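Local coordinates for putative trimethylamine methyltransferase (Rhizobium meliloti, PDB 4YYC), which probably acts as a methyltransferase, as a member of the trimethylamine methyltransferase (MttB) family, at residues R64-V69 with I293-L298; R107-T112 with T304-K309; L243-S248 with S273-S278; V313-F318 with R348-P353. One frame throughout, in Å; residues are numbered along the deposited sequence. Where two conformers were deposited one is given.

Contact 1: R64-V69 with I293-L298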
loop_
_atom_site.group_PDB
_atom_site.type_symbol
_atom_site.label_atom_id
_atom_site.label_comp_id
_atom_site.label_asym_id
_atom_site.label_seq_id
_atom_site.Cartn_x
_atom_site.Cartn_y
_atom_site.Cartn_z
ATOM N N ARG A 64 24.971 -16.549 0.580
ATOM C CA ARG A 64 26.055 -17.270 1.202
ATOM C C ARG A 64 25.579 -18.010 2.457
ATOM O O ARG A 64 25.890 -19.197 2.665
ATOM C CB ARG A 64 27.150 -16.265 1.589
ATOM C CG ARG A 64 28.472 -16.825 1.966
ATOM C CD ARG A 64 29.554 -15.752 1.865
ATOM N NE ARG A 64 29.229 -14.511 2.552
ATOM C CZ ARG A 64 29.092 -13.299 2.001
ATOM N NH1 ARG A 64 29.261 -13.071 0.704
ATOM N NH2 ARG A 64 28.802 -12.278 2.784
ATOM N N ASN A 65 24.803 -17.321 3.285
ATOM C CA ASN A 65 24.278 -17.916 4.500
ATOM C C ASN A 65 23.315 -19.076 4.222
ATOM O O ASN A 65 23.309 -20.069 4.958
ATOM C CB ASN A 65 23.607 -16.842 5.393
ATOM C CG ASN A 65 24.620 -15.932 6.066
ATOM O OD1 ASN A 65 25.833 -16.081 5.896
ATOM N ND2 ASN A 65 24.114 -14.960 6.861
ATOM N N ALA A 66 22.515 -18.976 3.164
ATOM C CA ALA A 66 21.668 -20.107 2.807
ATOM C C ALA A 66 22.449 -21.326 2.384
ATOM O O ALA A 66 22.089 -22.430 2.715
ATOM C CB ALA A 66 20.657 -19.710 1.751
ATOM N N ASP A 67 23.560 -21.123 1.689
ATOM C CA ASP A 67 24.395 -22.264 1.327
ATOM C C ASP A 67 25.041 -22.906 2.550
ATOM O O ASP A 67 25.174 -24.119 2.604
ATOM C CB ASP A 67 25.495 -21.850 0.373
ATOM C CG ASP A 67 24.977 -21.431 -0.988
ATOM O OD1 ASP A 67 23.870 -21.830 -1.422
ATOM O OD2 ASP A 67 25.735 -20.696 -1.619
ATOM N N VAL A 68 25.428 -22.095 3.517
ATOM C CA VAL A 68 25.879 -22.627 4.807
ATOM C C VAL A 68 24.831 -23.494 5.504
ATOM O O VAL A 68 25.101 -24.597 5.933
ATOM C CB VAL A 68 26.308 -21.484 5.748
ATOM C CG1 VAL A 68 26.556 -22.009 7.162
ATOM C CG2 VAL A 68 27.573 -20.840 5.192
ATOM N N VAL A 69 23.619 -22.994 5.619
ATOM C CA VAL A 69 22.520 -23.774 6.212
ATOM C C VAL A 69 22.352 -25.115 5.486
ATOM O O VAL A 69 22.229 -26.172 6.123
ATOM C CB VAL A 69 21.214 -22.961 6.152
ATOM C CG1 VAL A 69 19.994 -23.829 6.471
ATOM C CG2 VAL A 69 21.302 -21.755 7.092
ATOM N N ILE A 293 14.125 -19.294 4.174
ATOM C CA ILE A 293 13.321 -19.388 2.972
ATOM C C ILE A 293 14.129 -19.837 1.760
ATOM O O ILE A 293 13.739 -20.758 1.032
ATOM C CB ILE A 293 12.611 -18.050 2.660
ATOM C CG1 ILE A 293 11.463 -17.849 3.649
ATOM C CG2 ILE A 293 12.087 -18.043 1.233
ATOM C CD1 ILE A 293 10.957 -16.404 3.642
ATOM N N LEU A 294 15.270 -19.194 1.551
ATOM C CA LEU A 294 16.071 -19.486 0.379
ATOM C C LEU A 294 16.588 -20.927 0.446
ATOM O O LEU A 294 16.596 -21.630 -0.573
ATOM C CB LEU A 294 17.211 -18.463 0.216
ATOM C CG LEU A 294 18.149 -18.695 -0.966
ATOM C CD1 LEU A 294 17.377 -18.712 -2.283
ATOM C CD2 LEU A 294 19.222 -17.598 -0.963
ATOM N N ALA A 295 16.998 -21.381 1.633
ATOM C CA ALA A 295 17.458 -22.787 1.796
ATOM C C ALA A 295 16.346 -23.778 1.467
ATOM O O ALA A 295 16.550 -24.716 0.698
ATOM C CB ALA A 295 17.974 -22.998 3.222
ATOM N N GLU A 296 15.145 -23.545 1.990
ATOM C CA GLU A 296 14.000 -24.439 1.758
ATOM C C GLU A 296 13.641 -24.461 0.269
ATOM O O GLU A 296 13.435 -25.525 -0.292
ATOM C CB GLU A 296 12.798 -24.033 2.596
ATOM C CG GLU A 296 13.022 -24.213 4.064
ATOM C CD GLU A 296 11.846 -23.840 4.927
ATOM O OE1 GLU A 296 10.727 -23.549 4.413
ATOM O OE2 GLU A 296 12.011 -23.824 6.172
ATOM N N VAL A 297 13.591 -23.289 -0.368
ATOM C CA VAL A 297 13.262 -23.251 -1.784
ATOM C C VAL A 297 14.324 -23.887 -2.646
ATOM O O VAL A 297 14.003 -24.639 -3.570
ATOM C CB VAL A 297 12.911 -21.804 -2.263
ATOM C CG1 VAL A 297 12.845 -21.771 -3.794
ATOM C CG2 VAL A 297 11.647 -21.302 -1.593
ATOM N N LEU A 298 15.592 -23.617 -2.360
ATOM C CA LEU A 298 16.639 -24.266 -3.139
ATOM C C LEU A 298 16.480 -25.796 -3.130
ATOM O O LEU A 298 16.576 -26.425 -4.177
ATOM C CB LEU A 298 18.033 -23.844 -2.628
ATOM C CG LEU A 298 18.524 -22.459 -3.046
ATOM C CD1 LEU A 298 19.719 -22.033 -2.226
ATOM C CD2 LEU A 298 18.883 -22.411 -4.525
#
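L294 bears on the single methyl group of A66 with most of its side chain. Its CB lies 4.0 Å from A66 CB. The next atom, CG, stands anti to the backbone N (chi1 178°) and comes to 3.8 Å of that same A66 CB. At the tip, L294 CD2 closes to 3.7 Å of A66 CB and also packs on the guanidinium of R107; the leucine further touches E63 and F315. The two helix segments cross at -60°, their axes 8.6 Å apart. Helix 286-307 connects strands 269-277 and 313-322 as the helix of a beta-alpha-beta unit, turning I293 and V297 to the sheet, and helix 56-73 packs on it from another side. Where they cross, alanine faces alanine, with A66 CA and A295 CA 5.1 Å apart. One turn further along helix 56-73, V69 sends CG1 to 3.9 Å from A295 CB. That branch is the one anti to the backbone N (chi1 168°). D67 adds a marginal touch, OD1 to L298 CD1 at 4.2 Å. V69 also packs on I436 of the second subunit, and N65 ND2 is hydrogen-bonded to Q431 OE1 of that subunit.

Contact 2: R107-T112 with T304-K309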
loop_
_atom_site.group_PDB
_atom_site.type_symbol
_atom_site.label_atom_id
_atom_site.label_comp_id
_atom_site.label_asym_id
_atom_site.label_seq_id
_atom_site.Cartn_x
_atom_site.Cartn_y
_atom_site.Cartn_z
ATOM N N ARG A 107 21.531 -24.842 -6.727
ATOM C CA ARG A 107 21.505 -23.801 -7.728
ATOM C C ARG A 107 21.883 -24.340 -9.126
ATOM O O ARG A 107 21.262 -23.988 -10.127
ATOM C CB ARG A 107 22.386 -22.635 -7.235
ATOM C CG ARG A 107 22.174 -21.334 -7.887
ATOM C CD ARG A 107 22.972 -20.239 -7.174
ATOM N NE ARG A 107 22.434 -19.815 -5.861
ATOM C CZ ARG A 107 21.521 -18.860 -5.667
ATOM N NH1 ARG A 107 20.989 -18.202 -6.689
ATOM N NH2 ARG A 107 21.151 -18.547 -4.433
ATOM N N GLU A 108 22.893 -25.209 -9.201
ATOM C CA GLU A 108 23.261 -25.850 -10.465
ATOM C C GLU A 108 22.153 -26.718 -11.029
ATOM O O GLU A 108 21.860 -26.664 -12.216
ATOM C CB GLU A 108 24.541 -26.688 -10.291
ATOM C CG GLU A 108 25.156 -27.234 -11.587
ATOM C CD GLU A 108 25.792 -26.165 -12.495
ATOM O OE1 GLU A 108 25.893 -24.964 -12.096
ATOM O OE2 GLU A 108 26.217 -26.520 -13.633
ATOM N N LEU A 109 21.522 -27.518 -10.168
ATOM C CA LEU A 109 20.406 -28.361 -10.605
ATOM C C LEU A 109 19.270 -27.531 -11.149
ATOM O O LEU A 109 18.570 -27.950 -12.046
ATOM C CB LEU A 109 19.919 -29.231 -9.465
ATOM C CG LEU A 109 20.848 -30.390 -9.050
ATOM C CD1 LEU A 109 20.451 -30.971 -7.697
ATOM C CD2 LEU A 109 20.906 -31.448 -10.139
ATOM N N LEU A 110 19.084 -26.335 -10.597
ATOM C CA LEU A 110 17.995 -25.460 -11.038
ATOM C C LEU A 110 18.255 -24.756 -12.354
ATOM O O LEU A 110 17.350 -24.121 -12.892
ATOM C CB LEU A 110 17.692 -24.434 -9.953
ATOM C CG LEU A 110 16.805 -25.070 -8.872
ATOM C CD1 LEU A 110 16.767 -24.215 -7.614
ATOM C CD2 LEU A 110 15.393 -25.329 -9.371
ATOM N N LYS A 111 19.443 -24.925 -12.926
ATOM C CA LYS A 111 19.682 -24.354 -14.229
ATOM C C LYS A 111 18.768 -24.844 -15.325
ATOM O O LYS A 111 18.562 -24.138 -16.329
ATOM C CB LYS A 111 21.147 -24.563 -14.648
ATOM C CG LYS A 111 22.063 -23.718 -13.813
ATOM C CD LYS A 111 23.462 -24.069 -14.187
ATOM C CE LYS A 111 24.395 -22.907 -14.023
ATOM N NZ LYS A 111 25.620 -23.259 -14.761
ATOM N N THR A 112 18.234 -26.040 -15.168
ATOM C CA THR A 112 17.262 -26.573 -16.098
ATOM C C THR A 112 15.829 -26.072 -15.923
ATOM O O THR A 112 14.992 -26.343 -16.771
ATOM C CB THR A 112 17.290 -28.116 -16.106
ATOM O OG1 THR A 112 17.128 -28.610 -14.779
ATOM C CG2 THR A 112 18.557 -28.631 -16.665
ATOM N N THR A 304 12.512 -30.954 -7.765
ATOM C CA THR A 304 11.648 -31.139 -8.951
ATOM C C THR A 304 12.471 -31.506 -10.208
ATOM O O THR A 304 12.017 -32.287 -11.041
ATOM C CB THR A 304 10.756 -29.917 -9.249
ATOM O OG1 THR A 304 11.583 -28.820 -9.676
ATOM C CG2 THR A 304 9.865 -29.562 -8.036
ATOM N N GLN A 305 13.699 -30.982 -10.282
ATOM C CA GLN A 305 14.551 -31.213 -11.447
ATOM C C GLN A 305 15.169 -32.595 -11.386
ATOM O O GLN A 305 15.538 -33.143 -12.424
ATOM C CB GLN A 305 15.636 -30.126 -11.583
ATOM C CG GLN A 305 15.117 -28.688 -11.617
ATOM C CD GLN A 305 14.153 -28.481 -12.736
ATOM O OE1 GLN A 305 14.556 -28.519 -13.932
ATOM N NE2 GLN A 305 12.867 -28.298 -12.408
ATOM N N LEU A 306 15.284 -33.156 -10.177
ATOM C CA LEU A 306 15.709 -34.551 -10.030
ATOM C C LEU A 306 14.677 -35.530 -10.539
ATOM O O LEU A 306 15.019 -36.665 -10.955
ATOM C CB LEU A 306 16.131 -34.872 -8.601
ATOM C CG LEU A 306 17.317 -34.086 -8.038
ATOM C CD1 LEU A 306 17.512 -34.500 -6.600
ATOM C CD2 LEU A 306 18.564 -34.298 -8.833
ATOM N N ILE A 307 13.414 -35.149 -10.459
ATOM C CA ILE A 307 12.328 -35.937 -11.026
ATOM C C ILE A 307 12.284 -35.757 -12.534
ATOM O O ILE A 307 12.269 -36.770 -13.229
ATOM C CB ILE A 307 10.983 -35.588 -10.381
ATOM C CG1 ILE A 307 11.012 -35.938 -8.877
ATOM C CG2 ILE A 307 9.817 -36.263 -11.112
ATOM C CD1 ILE A 307 10.972 -37.422 -8.559
ATOM N N ARG A 308 12.248 -34.519 -13.045
ATOM C CA ARG A 308 12.323 -34.255 -14.493
ATOM C C ARG A 308 13.000 -32.935 -14.755
ATOM O O ARG A 308 12.539 -31.866 -14.310
ATOM C CB ARG A 308 10.947 -34.221 -15.126
ATOM C CG ARG A 308 10.328 -35.569 -15.346
ATOM C CD ARG A 308 11.211 -36.551 -16.088
ATOM N NE ARG A 308 10.478 -37.790 -16.237
ATOM C CZ ARG A 308 10.514 -38.828 -15.414
ATOM N NH1 ARG A 308 11.270 -38.831 -14.337
ATOM N NH2 ARG A 308 9.800 -39.896 -15.707
ATOM N N LYS A 309 14.125 -32.972 -15.456
ATOM C CA LYS A 309 14.797 -31.761 -15.869
ATOM C C LYS A 309 13.830 -30.939 -16.700
ATOM O O LYS A 309 13.160 -31.467 -17.594
ATOM C CB LYS A 309 16.036 -32.102 -16.693
ATOM C CG LYS A 309 17.197 -32.591 -15.857
ATOM C CD LYS A 309 18.376 -33.037 -16.712
ATOM C CE LYS A 309 19.430 -33.678 -15.817
ATOM N NZ LYS A 309 20.681 -33.923 -16.562
#
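Q305 OE1 has two donors: T112 OG1 at 2.7 Å and the backbone N-H of G310. The hydroxyl sits in the carbonyl plane of the amide, on a lone pair, with a C=O...donor angle of 127°. At the other end of the amide, Q305 NE2 donates to T304 OG1 at 3.1 Å, nearly in the amide plane, and also to A311 O. Partners at both ends hold the flat group against turning. The bend at chi2 (-58°) folds CD back, and the side chains of Q305 and T112 slide past each other in opposite directions.

Nearer the backbone, Q305 CG lies 3.6 Å from L109 O and 4.1 Å from L110 CD2, the L110 and Q305 side chains crossing at about a right angle. The apolar pair is L109 and L306, which cross obliquely, L109 CD2 being 3.9 Å from L306 CD2; both also touch W87 of helix 81-90. K309 closes the other end, its CG 4.1 Å from T112 OG1. An alanine at Q305 would probably leave T112 OG1, G310 N and A311 O without these mates and open a gap beside L110 CD2. The helical geometry stops at R308, and the chain then heads for strand 313-322; a glutamine of the last helical turn is thus tied to the backbone just beyond, at the helix-to-strand turn of a beta-alpha-beta unit.

Contact 3: L243-S248 with S273-S278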
loop_
_atom_site.group_PDB
_atom_site.type_symbol
_atom_site.label_atom_id
_atom_site.label_comp_id
_atom_site.label_asym_id
_atom_site.label_seq_id
_atom_site.Cartn_x
_atom_site.Cartn_y
_atom_site.Cartn_z
ATOM N N LEU A 243 0.325 -26.357 -5.320
ATOM C CA LEU A 243 0.966 -25.826 -4.135
ATOM C C LEU A 243 1.719 -26.898 -3.375
ATOM O O LEU A 243 1.115 -27.814 -2.848
ATOM C CB LEU A 243 -0.070 -25.154 -3.245
ATOM C CG LEU A 243 0.452 -24.451 -2.007
ATOM C CD1 LEU A 243 1.398 -23.337 -2.337
ATOM C CD2 LEU A 243 -0.773 -23.870 -1.287
ATOM N N ILE A 244 3.038 -26.753 -3.296
ATOM C CA ILE A 244 3.922 -27.715 -2.626
ATOM C C ILE A 244 4.545 -26.991 -1.425
ATOM O O ILE A 244 5.568 -26.291 -1.565
ATOM C CB ILE A 244 5.007 -28.278 -3.585
ATOM C CG1 ILE A 244 4.359 -28.877 -4.855
ATOM C CG2 ILE A 244 5.905 -29.268 -2.823
ATOM C CD1 ILE A 244 3.442 -30.066 -4.607
ATOM N N ASN A 245 3.908 -27.073 -0.266
ATOM C CA ASN A 245 4.447 -26.431 0.900
ATOM C C ASN A 245 5.610 -27.196 1.520
ATOM O O ASN A 245 5.648 -28.429 1.471
ATOM C CB ASN A 245 3.383 -26.234 1.956
ATOM C CG ASN A 245 2.333 -25.213 1.552
ATOM O OD1 ASN A 245 1.173 -25.572 1.335
ATOM N ND2 ASN A 245 2.712 -23.945 1.478
ATOM N N ALA A 246 6.568 -26.464 2.074
ATOM C CA ALA A 246 7.486 -26.998 3.054
ATOM C C ALA A 246 6.795 -26.937 4.395
ATOM O O ALA A 246 6.011 -26.002 4.671
ATOM C CB ALA A 246 8.774 -26.213 3.126
ATOM N N ASN A 247 7.111 -27.901 5.229
ATOM C CA ASN A 247 6.766 -27.868 6.639
ATOM C C ASN A 247 7.880 -27.127 7.360
ATOM O O ASN A 247 8.743 -27.697 8.001
ATOM C CB ASN A 247 6.583 -29.286 7.179
ATOM C CG ASN A 247 6.066 -29.294 8.598
ATOM O OD1 ASN A 247 5.632 -28.262 9.131
ATOM N ND2 ASN A 247 6.137 -30.460 9.240
ATOM N N SER A 248 7.879 -25.816 7.211
ATOM C CA SER A 248 8.957 -25.003 7.740
ATOM C C SER A 248 8.955 -25.126 9.272
ATOM O O SER A 248 7.858 -25.133 9.844
ATOM C CB SER A 248 8.765 -23.545 7.309
ATOM O OG SER A 248 8.563 -23.485 5.883
ATOM N N SER A 273 6.774 -23.658 -1.558
ATOM C CA SER A 273 6.400 -22.557 -0.690
ATOM C C SER A 273 6.654 -22.862 0.785
ATOM O O SER A 273 5.869 -23.554 1.445
ATOM C CB SER A 273 4.891 -22.216 -0.874
ATOM O OG SER A 273 4.625 -21.844 -2.230
ATOM N N PRO A 274 7.740 -22.323 1.344
ATOM C CA PRO A 274 7.855 -22.227 2.784
ATOM C C PRO A 274 6.568 -21.656 3.377
ATOM O O PRO A 274 5.951 -20.769 2.772
ATOM C CB PRO A 274 9.043 -21.271 2.953
ATOM C CG PRO A 274 9.896 -21.578 1.762
ATOM C CD PRO A 274 8.939 -21.804 0.646
ATOM N N PHE A 275 6.165 -22.161 4.526
ATOM C CA PHE A 275 4.980 -21.674 5.220
ATOM C C PHE A 275 5.423 -21.171 6.580
ATOM O O PHE A 275 5.653 -21.969 7.502
ATOM C CB PHE A 275 3.959 -22.795 5.360
ATOM C CG PHE A 275 2.647 -22.336 5.931
ATOM C CD1 PHE A 275 1.678 -21.799 5.094
ATOM C CD2 PHE A 275 2.418 -22.379 7.287
ATOM C CE1 PHE A 275 0.474 -21.330 5.605
ATOM C CE2 PHE A 275 1.201 -21.925 7.823
ATOM C CZ PHE A 275 0.244 -21.404 6.976
ATOM N N ILE A 276 5.569 -19.860 6.685
ATOM C CA ILE A 276 6.295 -19.274 7.781
ATOM C C ILE A 276 5.542 -18.173 8.504
ATOM O O ILE A 276 4.964 -17.285 7.876
ATOM C CB ILE A 276 7.633 -18.770 7.292
ATOM C CG1 ILE A 276 8.549 -20.000 7.104
ATOM C CG2 ILE A 276 8.306 -17.769 8.206
ATOM C CD1 ILE A 276 9.754 -19.630 6.314
ATOM N N LEU A 277 5.509 -18.303 9.831
ATOM C CA LEU A 277 5.245 -17.199 10.722
ATOM C C LEU A 277 6.579 -16.881 11.395
ATOM O O LEU A 277 7.110 -17.703 12.169
ATOM C CB LEU A 277 4.210 -17.590 11.761
ATOM C CG LEU A 277 2.848 -17.997 11.172
ATOM C CD1 LEU A 277 1.940 -18.383 12.328
ATOM C CD2 LEU A 277 2.265 -16.842 10.369
ATOM N N SER A 278 7.120 -15.702 11.137
ATOM C CA SER A 278 8.441 -15.348 11.654
ATOM C C SER A 278 8.391 -15.298 13.167
ATOM O O SER A 278 7.447 -14.746 13.738
ATOM C CB SER A 278 8.918 -14.019 11.101
ATOM O OG SER A 278 9.260 -14.132 9.743
HETATM O O HOH W 1 5.324 -24.521 8.611
#
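S273 O takes two N-H groups of segment 243-248, one on each face of its carbonyl plane: N245 ND2 at 3.2 Å and A246 N at 3.1 Å. The hydrogen bond from the N245 amide is fairly straight (160°), and S273 O lies close to the amide plane of N245; A246 N stands well above the plane of the carbonyl. S273 N in turn donates to I244 O at 2.9 Å. This is parallel pairing, N245 beside S273, between strands 240-245 and 269-277, with helix 254-265 connecting them as in the alpha/beta barrel expected of the MttB family.

N245 ND2 is also hydrogen-bonded to the bound unknown ligand, probably picked up from the crystallisation liquor. CG of N245 is anti to the carbonyl carbon (chi1 -69°), from where the amide reaches S273. An alanine here would probably leave S273 O with one donor fewer from this segment and the ligand without its amide partner.

Further along, in the loop, S248 takes over. F275 N donates to S248 OG at 3.1 Å, a bent bond of 146°, and that hydroxyl is also hydrogen-bonded to E296. A water donates both to S248 O, at 2.9 Å, and to F275 O, at 2.8 Å, bridging the two backbones; it lies at the edge of the F275 ring, in its plane.

Packing contacts surround these bonds. L243 CD1 rests against S273 OG, a hydroxyl hydrogen-bonded to V271 O. On the loop side, S248 CB lies 3.6 Å from I276 CG1.

Contact 4: V313-F318 with R348-P353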
loop_
_atom_site.group_PDB
_atom_site.type_symbol
_atom_site.label_atom_id
_atom_site.label_comp_id
_atom_site.label_asym_id
_atom_site.label_seq_id
_atom_site.Cartn_x
_atom_site.Cartn_y
_atom_site.Cartn_z
ATOM N N VAL A 313 8.803 -24.846 -12.074
ATOM C CA VAL A 313 8.818 -24.728 -10.627
ATOM C C VAL A 313 8.942 -23.246 -10.221
ATOM O O VAL A 313 9.699 -22.489 -10.828
ATOM C CB VAL A 313 9.938 -25.595 -9.974
ATOM C CG1 VAL A 313 11.319 -25.253 -10.453
ATOM C CG2 VAL A 313 9.884 -25.520 -8.436
ATOM N N LEU A 314 8.188 -22.850 -9.197
ATOM C CA LEU A 314 8.210 -21.494 -8.691
ATOM C C LEU A 314 8.862 -21.420 -7.311
ATOM O O LEU A 314 8.722 -22.347 -6.498
ATOM C CB LEU A 314 6.787 -20.907 -8.566
ATOM C CG LEU A 314 6.034 -20.635 -9.857
ATOM C CD1 LEU A 314 5.500 -21.895 -10.488
ATOM C CD2 LEU A 314 4.948 -19.604 -9.601
ATOM N N PHE A 315 9.522 -20.290 -7.044
ATOM C CA PHE A 315 9.970 -19.895 -5.724
ATOM C C PHE A 315 8.752 -19.246 -5.041
ATOM O O PHE A 315 8.346 -18.130 -5.414
ATOM C CB PHE A 315 11.116 -18.874 -5.932
ATOM C CG PHE A 315 11.836 -18.381 -4.697
ATOM C CD1 PHE A 315 11.177 -17.893 -3.602
ATOM C CD2 PHE A 315 13.209 -18.316 -4.687
ATOM C CE1 PHE A 315 11.862 -17.403 -2.526
ATOM C CE2 PHE A 315 13.918 -17.782 -3.635
ATOM C CZ PHE A 315 13.244 -17.340 -2.535
ATOM N N GLY A 316 8.202 -19.934 -4.051
ATOM C CA GLY A 316 7.047 -19.436 -3.287
ATOM C C GLY A 316 7.470 -18.987 -1.926
ATOM O O GLY A 316 8.562 -19.315 -1.461
ATOM N N THR A 317 6.651 -18.180 -1.287
ATOM C CA THR A 317 6.856 -17.803 0.089
ATOM C C THR A 317 5.431 -17.488 0.639
ATOM O O THR A 317 4.762 -16.633 0.084
ATOM C CB THR A 317 7.767 -16.554 0.179
ATOM O OG1 THR A 317 9.134 -16.907 -0.120
ATOM C CG2 THR A 317 7.755 -15.935 1.541
ATOM N N PHE A 318 5.059 -18.097 1.763
ATOM C CA PHE A 318 3.999 -17.566 2.603
ATOM C C PHE A 318 4.715 -17.087 3.853
ATOM O O PHE A 318 5.348 -17.914 4.547
ATOM C CB PHE A 318 2.952 -18.596 2.961
ATOM C CG PHE A 318 1.946 -18.073 3.909
ATOM C CD1 PHE A 318 0.839 -17.419 3.449
ATOM C CD2 PHE A 318 2.149 -18.178 5.288
ATOM C CE1 PHE A 318 -0.082 -16.880 4.344
ATOM C CE2 PHE A 318 1.214 -17.659 6.178
ATOM C CZ PHE A 318 0.113 -17.005 5.691
ATOM N N ARG A 348 14.505 -13.693 -8.391
ATOM C CA ARG A 348 14.931 -13.231 -9.737
ATOM C C ARG A 348 16.359 -13.668 -9.977
ATOM O O ARG A 348 16.712 -14.095 -11.082
ATOM C CB ARG A 348 14.773 -11.719 -9.892
ATOM C CG ARG A 348 13.319 -11.256 -10.097
ATOM C CD ARG A 348 13.247 -9.767 -10.395
ATOM N NE ARG A 348 13.509 -8.911 -9.239
ATOM C CZ ARG A 348 12.621 -8.569 -8.311
ATOM N NH1 ARG A 348 11.372 -8.991 -8.354
ATOM N NH2 ARG A 348 13.011 -7.780 -7.311
ATOM N N ARG A 349 17.198 -13.594 -8.944
ATOM C CA ARG A 349 18.598 -13.985 -9.077
ATOM C C ARG A 349 18.762 -15.487 -9.213
ATOM O O ARG A 349 19.648 -15.943 -9.978
ATOM C CB ARG A 349 19.428 -13.469 -7.905
ATOM C CG ARG A 349 19.566 -11.953 -7.871
ATOM C CD ARG A 349 19.916 -11.478 -6.498
ATOM N NE ARG A 349 21.240 -11.863 -6.035
ATOM C CZ ARG A 349 22.344 -11.132 -6.241
ATOM N NH1 ARG A 349 22.302 -9.971 -6.913
ATOM N NH2 ARG A 349 23.483 -11.546 -5.740
ATOM N N LEU A 350 17.881 -16.255 -8.594
ATOM C CA LEU A 350 17.851 -17.704 -8.754
ATOM C C LEU A 350 17.322 -18.121 -10.129
ATOM O O LEU A 350 17.747 -19.152 -10.661
ATOM C CB LEU A 350 17.073 -18.348 -7.615
ATOM C CG LEU A 350 17.037 -19.870 -7.602
ATOM C CD1 LEU A 350 18.406 -20.522 -7.657
ATOM C CD2 LEU A 350 16.312 -20.302 -6.350
ATOM N N GLY A 351 16.484 -17.319 -10.753
ATOM C CA GLY A 351 15.890 -17.582 -12.042
ATOM C C GLY A 351 14.570 -18.328 -12.047
ATOM O O GLY A 351 14.283 -19.026 -13.006
ATOM N N LEU A 352 13.808 -18.242 -10.955
ATOM C CA LEU A 352 12.504 -18.886 -10.876
ATOM C C LEU A 352 11.404 -17.859 -10.758
ATOM O O LEU A 352 11.559 -16.844 -10.051
ATOM C CB LEU A 352 12.409 -19.812 -9.649
ATOM C CG LEU A 352 13.456 -20.934 -9.569
ATOM C CD1 LEU A 352 13.231 -21.749 -8.307
ATOM C CD2 LEU A 352 13.465 -21.776 -10.810
ATOM N N PRO A 353 10.261 -18.114 -11.420
ATOM C CA PRO A 353 9.105 -17.260 -11.126
ATOM C C PRO A 353 8.736 -17.274 -9.635
ATOM O O PRO A 353 8.959 -18.262 -8.956
ATOM C CB PRO A 353 7.977 -17.873 -11.976
ATOM C CG PRO A 353 8.656 -18.727 -12.962
ATOM C CD PRO A 353 9.910 -19.236 -12.305
#
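F315 N donates to P353 O at 2.8 Å, arriving nearly along the C=O axis (171°), as the chain after helix 334-350 draws in beside strand 313-322. The helix ends in a Schellman motif, with G351 at positive phi (90°) as its C-prime residue; this turn carries L352 and P353 onto the strand.

F315 holds the middle. Its CG is anti to the backbone N (chi1 -175°), and the ring meets L350 at the edge, near the ring plane, F315 CD2 being 4.0 Å from L350 CD2. Their side chains cross at about a right angle. At the root of the phenylalanine, F315 CB faces L352 CB at 4.0 Å. L352 also reaches back to V313, its CD2 4.1 Å from V313 CG1. The ring of P353 fits beside the strand backbone, with its CD 3.6 Å from V313 O and its CB 4.0 Å from L314 CG.

P353 has no N-H to give, and a CD methylene meets the V313 carbonyl instead. One backbone bond joins the segments, where the parallel pairing with strand 354-355 begins, and around it the contact rests on the fit of largely buried hydrocarbon.

In the fold
Helix 286-307 and the strands before and after it tie the four contacts together. Contacts 1 and 2 lie on that helix, their centres 16 Å apart; contact 3 pairs the preceding strand, 269-277, with 240-245, and contact 4 uses the following strand, 313-322. The two strands are neighbours in one sheet, and contacts 3 and 4, their centres 13 Å apart, meet through backbone bonds of F318 with P274 and I276. Along the chain, contact 3 is nested inside the loops closed by contacts 1 and 2, and contact 4 follows them all. Helices 56-73 and 105-109 thus both pack on the helix of one beta-alpha-beta unit, consistent with an alpha/beta barrel.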